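Protein-L-isoaspartate O-methyltransferase beta-aspartate methyltransferase (Plasmodium falciparum, PDB 2PBF) probably catalyses the S-adenosylmethionine-dependent methylation of L-isoaspartyl residues in damaged proteins, a repair reaction that leaves S-adenosyl-L-homocysteine as by-product. Local coordinates at residues V77-S82 against A99-V104. Residues are numbered along the deposited sequence; the frame is centred on the assembly and turned at random.
Sequences VLKPGS and AIKMNV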
ATOM      1  N   VAL A  77       3.869  11.716   3.997  1.00 34.62           N
ATOM      2  CA  VAL A  77       2.965  11.378   5.097  1.00 33.71           C
ATOM      3  C   VAL A  77       3.360  10.038   5.727  1.00 34.01           C
ATOM      4  O   VAL A  77       2.954   9.711   6.849  1.00 33.86           O
ATOM      5  CB  VAL A  77       1.472  11.407   4.679  1.00 34.14           C
ATOM      6  CG1 VAL A  77       1.081  12.821   4.236  1.00 33.31           C
ATOM      7  CG2 VAL A  77       1.164  10.368   3.558  1.00 32.95           C
ATOM      8  N   LEU A  78       4.183   9.271   5.007  1.00 33.38           N
ATOM      9  CA  LEU A  78       4.757   8.059   5.580  1.00 32.82           C
ATOM     10  C   LEU A  78       5.924   8.470   6.470  1.00 33.42           C
ATOM     11  O   LEU A  78       7.089   8.267   6.123  1.00 33.29           O
ATOM     12  CB  LEU A  78       5.195   7.077   4.485  1.00 31.97           C
ATOM     13  CG  LEU A  78       4.070   6.500   3.618  1.00 30.16           C
ATOM     14  CD1 LEU A  78       4.656   5.795   2.373  1.00 29.20           C
ATOM     15  CD2 LEU A  78       3.186   5.568   4.433  1.00 26.05           C
ATOM     16  N   LYS A  79       5.605   9.061   7.617  1.00 33.32           N
ATOM     17  CA  LYS A  79       6.652   9.569   8.522  1.00 33.93           C
ATOM     18  C   LYS A  79       6.781   8.735   9.795  1.00 32.93           C
ATOM     19  O   LYS A  79       5.791   8.252  10.326  1.00 32.73           O
ATOM     20  CB  LYS A  79       6.394  11.031   8.884  1.00 33.87           C
ATOM     21  CG  LYS A  79       6.537  12.015   7.702  1.00 37.57           C
ATOM     22  CD  LYS A  79       8.022  12.268   7.360  1.00 41.46           C
ATOM     23  CE  LYS A  79       8.248  12.798   5.952  1.00 43.33           C
ATOM     24  NZ  LYS A  79       7.887  14.252   5.768  1.00 43.79           N
ATOM     25  N   PRO A  80       8.003   8.570  10.297  1.00 33.10           N
ATOM     26  CA  PRO A  80       8.054   7.855  11.582  1.00 33.41           C
ATOM     27  C   PRO A  80       7.197   8.607  12.614  1.00 32.94           C
ATOM     28  O   PRO A  80       7.218   9.828  12.666  1.00 33.03           O
ATOM     29  CB  PRO A  80       9.526   7.907  11.968  1.00 32.84           C
ATOM     30  CG  PRO A  80      10.256   8.193  10.681  1.00 33.76           C
ATOM     31  CD  PRO A  80       9.332   8.974   9.812  1.00 32.63           C
ATOM     32  N   GLY A  81       6.420   7.883  13.397  1.00 32.51           N
ATOM     33  CA  GLY A  81       5.585   8.541  14.378  1.00 32.88           C
ATOM     34  C   GLY A  81       4.175   8.577  13.887  1.00 32.39           C
ATOM     35  O   GLY A  81       3.270   8.854  14.648  1.00 33.14           O
ATOM     36  N   SER A  82       3.982   8.267  12.606  1.00 32.00           N
ATOM     37  CA  SER A  82       2.653   8.330  12.009  1.00 31.56           C
ATOM     38  C   SER A  82       1.982   6.982  11.878  1.00 30.69           C
ATOM     39  O   SER A  82       2.573   5.944  12.216  1.00 30.70           O
ATOM     40  CB  SER A  82       2.710   9.041  10.658  1.00 32.00           C
ATOM     41  OG  SER A  82       2.627  10.452  10.860  1.00 33.69           O
ATOM     42  N   ALA A  99       6.232   0.093   6.518  1.00 28.51           N
ATOM     43  CA  ALA A  99       6.941  -0.253   7.760  1.00 28.80           C
ATOM     44  C   ALA A  99       8.383   0.257   7.779  1.00 29.14           C
ATOM     45  O   ALA A  99       8.891   0.673   8.826  1.00 29.59           O
ATOM     46  CB  ALA A  99       6.935  -1.782   7.971  1.00 28.62           C
ATOM     47  N   ILE A 100       9.039   0.172   6.624  1.00 29.13           N
ATOM     48  CA  ILE A 100      10.425   0.587   6.470  1.00 29.74           C
ATOM     49  C   ILE A 100      10.571   2.091   6.538  1.00 30.20           C
ATOM     50  O   ILE A 100      11.387   2.596   7.302  1.00 30.57           O
ATOM     51  CB  ILE A 100      11.065   0.043   5.160  1.00 30.12           C
ATOM     52  CG1 ILE A 100      11.449  -1.413   5.342  1.00 29.63           C
ATOM     53  CG2 ILE A 100      12.321   0.879   4.748  1.00 30.33           C
ATOM     54  CD1 ILE A 100      12.212  -1.688   6.617  1.00 28.45           C
ATOM     55  N   LYS A 101       9.749   2.795   5.769  1.00 30.23           N
ATOM     56  CA  LYS A 101       9.817   4.244   5.705  1.00 31.55           C
ATOM     57  C   LYS A 101       9.484   4.893   7.048  1.00 31.46           C
ATOM     58  O   LYS A 101      10.001   5.969   7.402  1.00 32.17           O
ATOM     59  CB  LYS A 101       8.851   4.753   4.636  1.00 31.14           C
ATOM     60  CG  LYS A 101       9.444   5.848   3.807  1.00 33.98           C
ATOM     61  CD  LYS A 101       9.116   7.171   4.373  1.00 32.45           C
ATOM     62  CE  LYS A 101      10.088   8.226   3.946  1.00 32.23           C
ATOM     63  NZ  LYS A 101       9.683   9.501   4.647  1.00 34.62           N
ATOM     64  N   MET A 102       8.590   4.245   7.781  1.00 31.23           N
ATOM     65  CA  MET A 102       8.108   4.774   9.045  1.00 31.23           C
ATOM     66  C   MET A 102       8.862   4.203  10.257  1.00 30.71           C
ATOM     67  O   MET A 102       8.560   4.533  11.399  1.00 29.94           O
ATOM     68  CB  MET A 102       6.597   4.512   9.153  1.00 31.22           C
ATOM     69  CG  MET A 102       5.755   5.328   8.164  1.00 31.35           C
ATOM     70  SD  MET A 102       4.079   4.693   7.985  1.00 33.77           S
ATOM     71  CE  MET A 102       3.324   5.452   9.395  1.00 33.90           C
ATOM     72  N   ASN A 103       9.805   3.302  10.004  1.00 30.84           N
ATOM     73  CA  ASN A 103      10.630   2.723  11.042  1.00 31.25           C
ATOM     74  C   ASN A 103       9.837   2.159  12.199  1.00 31.45           C
ATOM     75  O   ASN A 103      10.116   2.473  13.360  1.00 31.79           O
ATOM     76  CB  ASN A 103      11.657   3.751  11.551  1.00 31.93           C
ATOM     77  CG  ASN A 103      12.900   3.099  12.179  1.00 33.26           C
ATOM     78  OD1 ASN A 103      12.999   1.864  12.352  1.00 34.50           O
ATOM     79  ND2 ASN A 103      13.854   3.941  12.530  1.00 35.93           N
ATOM     80  N   VAL A 104       8.835   1.335  11.893  1.00 32.16           N
ATOM     81  CA  VAL A 104       8.043   0.664  12.926  1.00 32.68           C
ATOM     82  C   VAL A 104       8.910  -0.146  13.882  1.00 33.21           C
ATOM     83  O   VAL A 104       8.512  -0.396  15.027  1.00 33.78           O
ATOM     84  CB  VAL A 104       6.923  -0.242  12.345  1.00 32.65           C
ATOM     85  CG1 VAL A 104       5.887   0.597  11.607  1.00 31.70           C
ATOM     86  CG2 VAL A 104       7.511  -1.290  11.441  1.00 33.48           C
TER
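The carbonyl oxygen of M102 is held by two groups: P80 CA offers a CA-H...O contact at 3.4 Å, and the hydroxyl of S110 makes a hydrogen bond. That hydroxyl also binds G81 N, tying the helix end to the type II turn K79-S82, whose glycine at the third position has positive phi (103°). The proline ring lies against the same carbonyl, P80 CB standing 3.6 Å from M102 O. The helix stops here in a Schellman motif, with N103 at positive phi and V104 N bonded back to A99 O.

M102 supplies the apolar part of the contact. Its CG rests 3.6 Å from both L78 C and K79 O, and SD meets L78 CD2 at 3.8 Å where the two side chains cross at about a right angle. A bend at chi3 (83°) then turns CE to the turn's far end, 3.9 Å from S82 CB.

K101 NZ bonds to I75 O and, at 3.2 Å, to L78 O, whose position is less certain. K79 runs alongside, pointing the same way and bonding N76 O; carbonyls just past helix 64-74 may thus ease the repulsion between K79 NZ and K101 NZ, 5.2 Å apart.

In this Rossmann-like methyltransferase, L78 and M102 both pack on A84 of strand 83-87, L78 also on A165 of strand 163-168. The contact joins the loop entering strand 83-87 to the end of helix 93-101, the helix of the beta-alpha-beta crossover that runs from that strand to the adjacent parallel strand 111-116.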